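Early 35 kDa protein (PDB 1I3S) blocks host apoptosis and RNA interference during baculovirus infection, acting against apoptosis as an inhibitor of caspase-family cysteine proteases. Local coordinates at residues V42-N47 with A150-K155; R53-K58 with E98-S103. The protein carries 1 engineered substitution. One frame throughout, in Å; residues are numbered along the deposited sequence.

Contact 1 of 2, residues V42-N47 with A150-K155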
loop_
_atom_site.group_PDB
_atom_site.type_symbol
_atom_site.label_atom_id
_atom_site.label_comp_id
_atom_site.label_asym_id
_atom_site.label_seq_id
_atom_site.Cartn_x
_atom_site.Cartn_y
_atom_site.Cartn_z
ATOM N N VAL A 42 16.545 9.022 5.344
ATOM C CA VAL A 42 15.335 8.251 5.728
ATOM C C VAL A 42 15.381 6.904 5.066
ATOM O O VAL A 42 15.750 6.795 3.877
ATOM C CB VAL A 42 14.039 8.995 5.279
ATOM C CG1 VAL A 42 12.824 8.140 5.515
ATOM C CG2 VAL A 42 13.894 10.281 6.040
ATOM N N LEU A 43 15.007 5.865 5.817
ATOM C CA LEU A 43 14.986 4.464 5.328
ATOM C C LEU A 43 13.589 3.975 5.032
ATOM O O LEU A 43 12.631 4.242 5.787
ATOM C CB LEU A 43 15.599 3.540 6.377
ATOM C CG LEU A 43 16.521 2.380 5.989
ATOM C CD1 LEU A 43 16.296 1.269 6.986
ATOM C CD2 LEU A 43 16.282 1.876 4.587
ATOM N N MET A 44 13.455 3.247 3.932
ATOM C CA MET A 44 12.172 2.639 3.515
ATOM C C MET A 44 12.534 1.271 3.064
ATOM O O MET A 44 13.481 1.101 2.283
ATOM C CB MET A 44 11.552 3.354 2.319
ATOM C CG MET A 44 11.074 4.750 2.534
ATOM S SD MET A 44 10.145 5.185 1.053
ATOM C CE MET A 44 11.399 5.083 -0.206
ATOM N N MET A 45 11.797 0.265 3.505
ATOM C CA MET A 45 12.117 -1.105 3.092
ATOM C C MET A 45 10.848 -1.785 2.855
ATOM O O MET A 45 9.898 -1.588 3.606
ATOM C CB MET A 45 12.908 -1.837 4.196
ATOM C CG MET A 45 14.285 -1.245 4.507
ATOM S SD MET A 45 14.975 -1.941 6.019
ATOM C CE MET A 45 14.918 -3.678 5.624
ATOM N N PHE A 46 10.784 -2.604 1.815
ATOM C CA PHE A 46 9.541 -3.337 1.525
ATOM C C PHE A 46 9.873 -4.524 0.706
ATOM O O PHE A 46 10.960 -4.596 0.137
ATOM C CB PHE A 46 8.556 -2.425 0.792
ATOM C CG PHE A 46 9.078 -1.908 -0.506
ATOM C CD1 PHE A 46 9.155 -2.748 -1.627
ATOM C CD2 PHE A 46 9.519 -0.595 -0.610
ATOM C CE1 PHE A 46 9.669 -2.275 -2.824
ATOM C CE2 PHE A 46 10.035 -0.116 -1.804
ATOM C CZ PHE A 46 10.112 -0.949 -2.908
ATOM N N ASN A 47 8.962 -5.481 0.626
ATOM C CA ASN A 47 9.243 -6.698 -0.158
ATOM C C ASN A 47 8.839 -6.511 -1.574
ATOM O O ASN A 47 8.011 -5.606 -1.895
ATOM C CB ASN A 47 8.515 -7.917 0.443
ATOM C CG ASN A 47 9.103 -8.343 1.769
ATOM O OD1 ASN A 47 10.290 -8.699 1.846
ATOM N ND2 ASN A 47 8.301 -8.302 2.823
ATOM N N ALA A 150 13.675 -4.405 -0.866
ATOM C CA ALA A 150 14.165 -3.156 -1.464
ATOM C C ALA A 150 14.460 -2.206 -0.347
ATOM O O ALA A 150 13.606 -1.929 0.527
ATOM C CB ALA A 150 13.100 -2.571 -2.393
ATOM N N VAL A 151 15.688 -1.720 -0.330
ATOM C CA VAL A 151 16.128 -0.766 0.679
ATOM C C VAL A 151 16.310 0.528 -0.047
ATOM O O VAL A 151 17.091 0.603 -1.034
ATOM C CB VAL A 151 17.466 -1.227 1.304
ATOM C CG1 VAL A 151 17.998 -0.187 2.296
ATOM C CG2 VAL A 151 17.275 -2.564 1.947
ATOM N N CYS A 152 15.576 1.553 0.381
ATOM C CA CYS A 152 15.681 2.900 -0.218
ATOM C C CYS A 152 16.007 3.835 0.858
ATOM O O CYS A 152 15.299 3.893 1.881
ATOM C CB CYS A 152 14.367 3.377 -0.810
ATOM S SG CYS A 152 13.361 2.080 -1.432
ATOM N N VAL A 153 17.084 4.582 0.687
ATOM C CA VAL A 153 17.439 5.595 1.671
ATOM C C VAL A 153 17.248 6.890 0.938
ATOM O O VAL A 153 17.798 7.096 -0.155
ATOM C CB VAL A 153 18.892 5.408 2.152
ATOM C CG1 VAL A 153 19.331 6.628 2.983
ATOM C CG2 VAL A 153 18.994 4.095 2.977
ATOM N N LEU A 154 16.421 7.765 1.479
ATOM C CA LEU A 154 16.179 9.050 0.824
ATOM C C LEU A 154 17.073 10.036 1.449
ATOM O O LEU A 154 17.231 10.044 2.677
ATOM C CB LEU A 154 14.725 9.464 0.993
ATOM C CG LEU A 154 13.738 8.828 0.018
ATOM C CD1 LEU A 154 14.155 7.421 -0.337
ATOM C CD2 LEU A 154 12.361 8.840 0.658
ATOM N N LYS A 155 17.686 10.882 0.635
ATOM C CA LYS A 155 18.615 11.892 1.147
ATOM C C LYS A 155 18.063 13.274 1.007
ATOM O O LYS A 155 17.242 13.550 0.109
ATOM C CB LYS A 155 19.956 11.758 0.423
ATOM C CG LYS A 155 20.514 10.333 0.483
ATOM C CD LYS A 155 21.774 10.174 -0.346
ATOM C CE LYS A 155 22.136 8.701 -0.564
ATOM N NZ LYS A 155 22.150 7.924 0.702
#

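Contact 2 of 2, residues R53-K58 with E98-S103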
loop_
_atom_site.group_PDB
_atom_site.type_symbol
_atom_site.label_atom_id
_atom_site.label_comp_id
_atom_site.label_asym_id
_atom_site.label_seq_id
_atom_site.Cartn_x
_atom_site.Cartn_y
_atom_site.Cartn_z
ATOM N N ARG A 53 15.762 -4.173 -11.635
ATOM C CA ARG A 53 16.815 -3.917 -12.650
ATOM C C ARG A 53 16.968 -2.486 -13.075
ATOM O O ARG A 53 17.862 -2.153 -13.917
ATOM C CB ARG A 53 16.578 -4.785 -13.881
ATOM C CG ARG A 53 15.278 -4.565 -14.556
ATOM C CD ARG A 53 15.148 -5.642 -15.604
ATOM N NE ARG A 53 14.466 -5.168 -16.791
ATOM C CZ ARG A 53 14.609 -5.703 -17.991
ATOM N NH1 ARG A 53 15.417 -6.744 -18.175
ATOM N NH2 ARG A 53 13.938 -5.183 -19.009
ATOM N N SER A 54 16.146 -1.604 -12.505
ATOM C CA SER A 54 16.182 -0.179 -12.869
ATOM C C SER A 54 15.342 0.595 -11.919
ATOM O O SER A 54 14.254 0.151 -11.535
ATOM C CB SER A 54 15.622 -0.015 -14.277
ATOM O OG SER A 54 16.180 1.093 -14.948
ATOM N N VAL A 55 15.821 1.760 -11.512
ATOM C CA VAL A 55 15.069 2.612 -10.595
ATOM C C VAL A 55 15.076 3.965 -11.171
ATOM O O VAL A 55 16.133 4.480 -11.581
ATOM C CB VAL A 55 15.703 2.697 -9.207
ATOM C CG1 VAL A 55 14.844 3.605 -8.323
ATOM C CG2 VAL A 55 15.836 1.321 -8.596
ATOM N N THR A 56 13.910 4.587 -11.205
ATOM C CA THR A 56 13.771 5.938 -11.778
ATOM C C THR A 56 12.864 6.749 -10.960
ATOM O O THR A 56 12.086 6.211 -10.161
ATOM C CB THR A 56 13.180 5.865 -13.190
ATOM O OG1 THR A 56 13.951 4.945 -13.961
ATOM C CG2 THR A 56 13.231 7.216 -13.874
ATOM N N ARG A 57 12.943 8.060 -11.129
ATOM C CA ARG A 57 12.039 8.986 -10.422
ATOM C C ARG A 57 11.075 9.432 -11.472
ATOM O O ARG A 57 11.420 9.471 -12.659
ATOM C CB ARG A 57 12.833 10.164 -9.844
ATOM C CG ARG A 57 13.931 9.731 -8.872
ATOM C CD ARG A 57 14.713 10.917 -8.324
ATOM N NE ARG A 57 13.815 11.842 -7.650
ATOM C CZ ARG A 57 14.203 12.775 -6.795
ATOM N NH1 ARG A 57 15.499 12.906 -6.501
ATOM N NH2 ARG A 57 13.298 13.574 -6.239
ATOM N N LYS A 58 9.848 9.748 -11.084
ATOM C CA LYS A 58 8.831 10.188 -12.065
ATOM C C LYS A 58 8.148 11.392 -11.582
ATOM O O LYS A 58 8.212 11.709 -10.393
ATOM C CB LYS A 58 7.833 9.055 -12.341
ATOM C CG LYS A 58 8.442 7.988 -13.257
ATOM C CD LYS A 58 7.479 6.890 -13.554
ATOM C CE LYS A 58 7.958 6.050 -14.700
ATOM N NZ LYS A 58 6.851 5.154 -15.144
ATOM N N GLU A 98 21.419 11.565 -6.875
ATOM C CA GLU A 98 21.944 12.627 -6.001
ATOM C C GLU A 98 21.212 12.634 -4.708
ATOM O O GLU A 98 21.753 13.117 -3.680
ATOM C CB GLU A 98 21.832 14.011 -6.691
ATOM N N HIS A 99 20.002 12.078 -4.693
ATOM C CA HIS A 99 19.210 12.107 -3.459
ATOM C C HIS A 99 18.592 10.850 -2.965
ATOM O O HIS A 99 17.782 10.884 -2.024
ATOM C CB HIS A 99 18.125 13.160 -3.588
ATOM C CG HIS A 99 18.622 14.461 -4.127
ATOM N ND1 HIS A 99 18.450 14.833 -5.444
ATOM C CD2 HIS A 99 19.312 15.465 -3.535
ATOM C CE1 HIS A 99 19.013 16.013 -5.639
ATOM N NE2 HIS A 99 19.543 16.418 -4.496
ATOM N N TYR A 100 18.903 9.713 -3.561
ATOM C CA TYR A 100 18.315 8.467 -3.041
ATOM C C TYR A 100 19.297 7.427 -3.314
ATOM O O TYR A 100 20.213 7.632 -4.140
ATOM C CB TYR A 100 16.940 8.168 -3.680
ATOM C CG TYR A 100 16.937 7.688 -5.113
ATOM C CD1 TYR A 100 17.437 6.426 -5.451
ATOM C CD2 TYR A 100 16.436 8.492 -6.136
ATOM C CE1 TYR A 100 17.445 5.982 -6.765
ATOM C CE2 TYR A 100 16.436 8.052 -7.468
ATOM C CZ TYR A 100 16.947 6.798 -7.778
ATOM O OH TYR A 100 17.004 6.375 -9.097
ATOM N N SER A 101 19.163 6.299 -2.642
ATOM C CA SER A 101 20.114 5.205 -2.808
ATOM C C SER A 101 19.331 3.950 -2.559
ATOM O O SER A 101 18.641 3.817 -1.507
ATOM C CB SER A 101 21.239 5.393 -1.788
ATOM O OG SER A 101 22.234 4.407 -1.918
ATOM N N VAL A 102 19.408 3.001 -3.486
ATOM C CA VAL A 102 18.613 1.761 -3.358
ATOM C C VAL A 102 19.364 0.509 -3.576
ATOM O O VAL A 102 20.267 0.451 -4.421
ATOM C CB VAL A 102 17.419 1.775 -4.363
ATOM C CG1 VAL A 102 16.719 0.420 -4.372
ATOM C CG2 VAL A 102 16.450 2.866 -4.005
ATOM N N SER A 103 19.015 -0.529 -2.829
ATOM C CA SER A 103 19.678 -1.825 -3.033
ATOM C C SER A 103 18.682 -2.914 -2.943
ATOM O O SER A 103 17.768 -2.903 -2.081
ATOM C CB SER A 103 20.807 -2.046 -2.022
ATOM O OG SER A 103 20.325 -2.433 -0.753
#

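Contact 1 of 2, residues V42-N47 with A150-K155
Phe46 lays one face of its ring over the methyl of Ala150, a CH-pi contact in which CB stands 3.8 Å from the ring centroid, displaced toward the rim. With chi1 at 60°, CG sits between the backbone N and the carbonyl carbon, and the ring end leans toward the partner strand; Cys152 SG meets it obliquely at CE2. On the same side of the sheet, the Met44 chain bends at chi3 (-62°) and brings its terminal CE 3.5 Å from Cys152 CB and 3.6 Å from Leu154 CD1. The other side carries Leu43, whose CD2 packs 3.5 Å from Val151 CG1 and also touches Val153, while Met45 lies alongside Val151. Between these layers run the antiparallel strands, with three hydrogen-bonded pairs, Val42–Leu154, Met44–Cys152 and Phe46–Ala150, each joined by two backbone bonds. Leu43 and Met45 also line a pocket holding a dithiothreitol molecule, probably from the crystallisation medium, that is hydrogen-bonded to Met45 O. Strand 42-48 is an outer strand of a four-stranded antiparallel sheet: strand 100-106 flanks 148-154 beyond it, Leu110 of helix 107-112 covers Met45 and Val151, and Tyr29 and Phe168 of the larger sheet meet the Phe46 ring.

Contact 2 of 2, residues R53-K58 with E98-S103
Two strands from different sheets face each other here, 53-57 from the large mixed sheet and 100-103 from the four-stranded antiparallel one, joined by side chains across an axis separation of 9.3 Å. The gap is bridged chiefly by Tyr100, which reaches from its strand past Val55 and Arg57. Its CB already points across, and chi1 (74°) sets CG between the backbone N and the carbonyl carbon; at the far end of the ring OH gives a weak, long hydrogen bond to Val55 O at 3.2 Å. Val55 CG1 approaches the ring obliquely, 3.9 Å from Tyr100 CE1, and Val55 CG2 lies 4.4 Å from Val102 CG1. Arg57 slides past the tyrosine in the opposite direction, its CG close to CE2 and its CD at the ring edge, in plane. Beyond a bend at chi3 (58°), the guanidinium has His99 ND1 near its plane, 3.7 Å from Arg57 NH1, a contact in which guanidinium and imidazole planes are 89° apart. Phe158 O and Asn163 O accept hydrogen bonds from NH2 and NE, the Phe158 ring adds a cation-pi contact, and NH1 makes a weak, long ion pair with Asp97. Arginine thus lends its aliphatic stem to the tyrosine while other residues hold its charged head. The contact mixes apolar packing with a weak tyrosine bond, and Tyr100 OH, like Arg57 NE and NH2, meets a backbone carbonyl.

Contact 1 is a buried pairing within one sheet, whereas contact 2 is partly buried and spans two sheets, its strands about twice as far apart. They share the four-stranded sheet: 148-154 of contact 1 and 100-106 of contact 2 are neighbours in it, bonded through Val153 N to Ser101 O (2.8 Å), with Lys155 N to His99 O just past the strand ends. Strands 42-48 and 52-57 follow each other in the chain, yet join different sheets, so the link between them crosses from one layer to the other. Regular main-chain bonding dominates contact 1, with apolar side chains on both faces; contact 2 relies on side chains and one weak hydrogen bond, with Val55, Arg57 and His99 partly exposed.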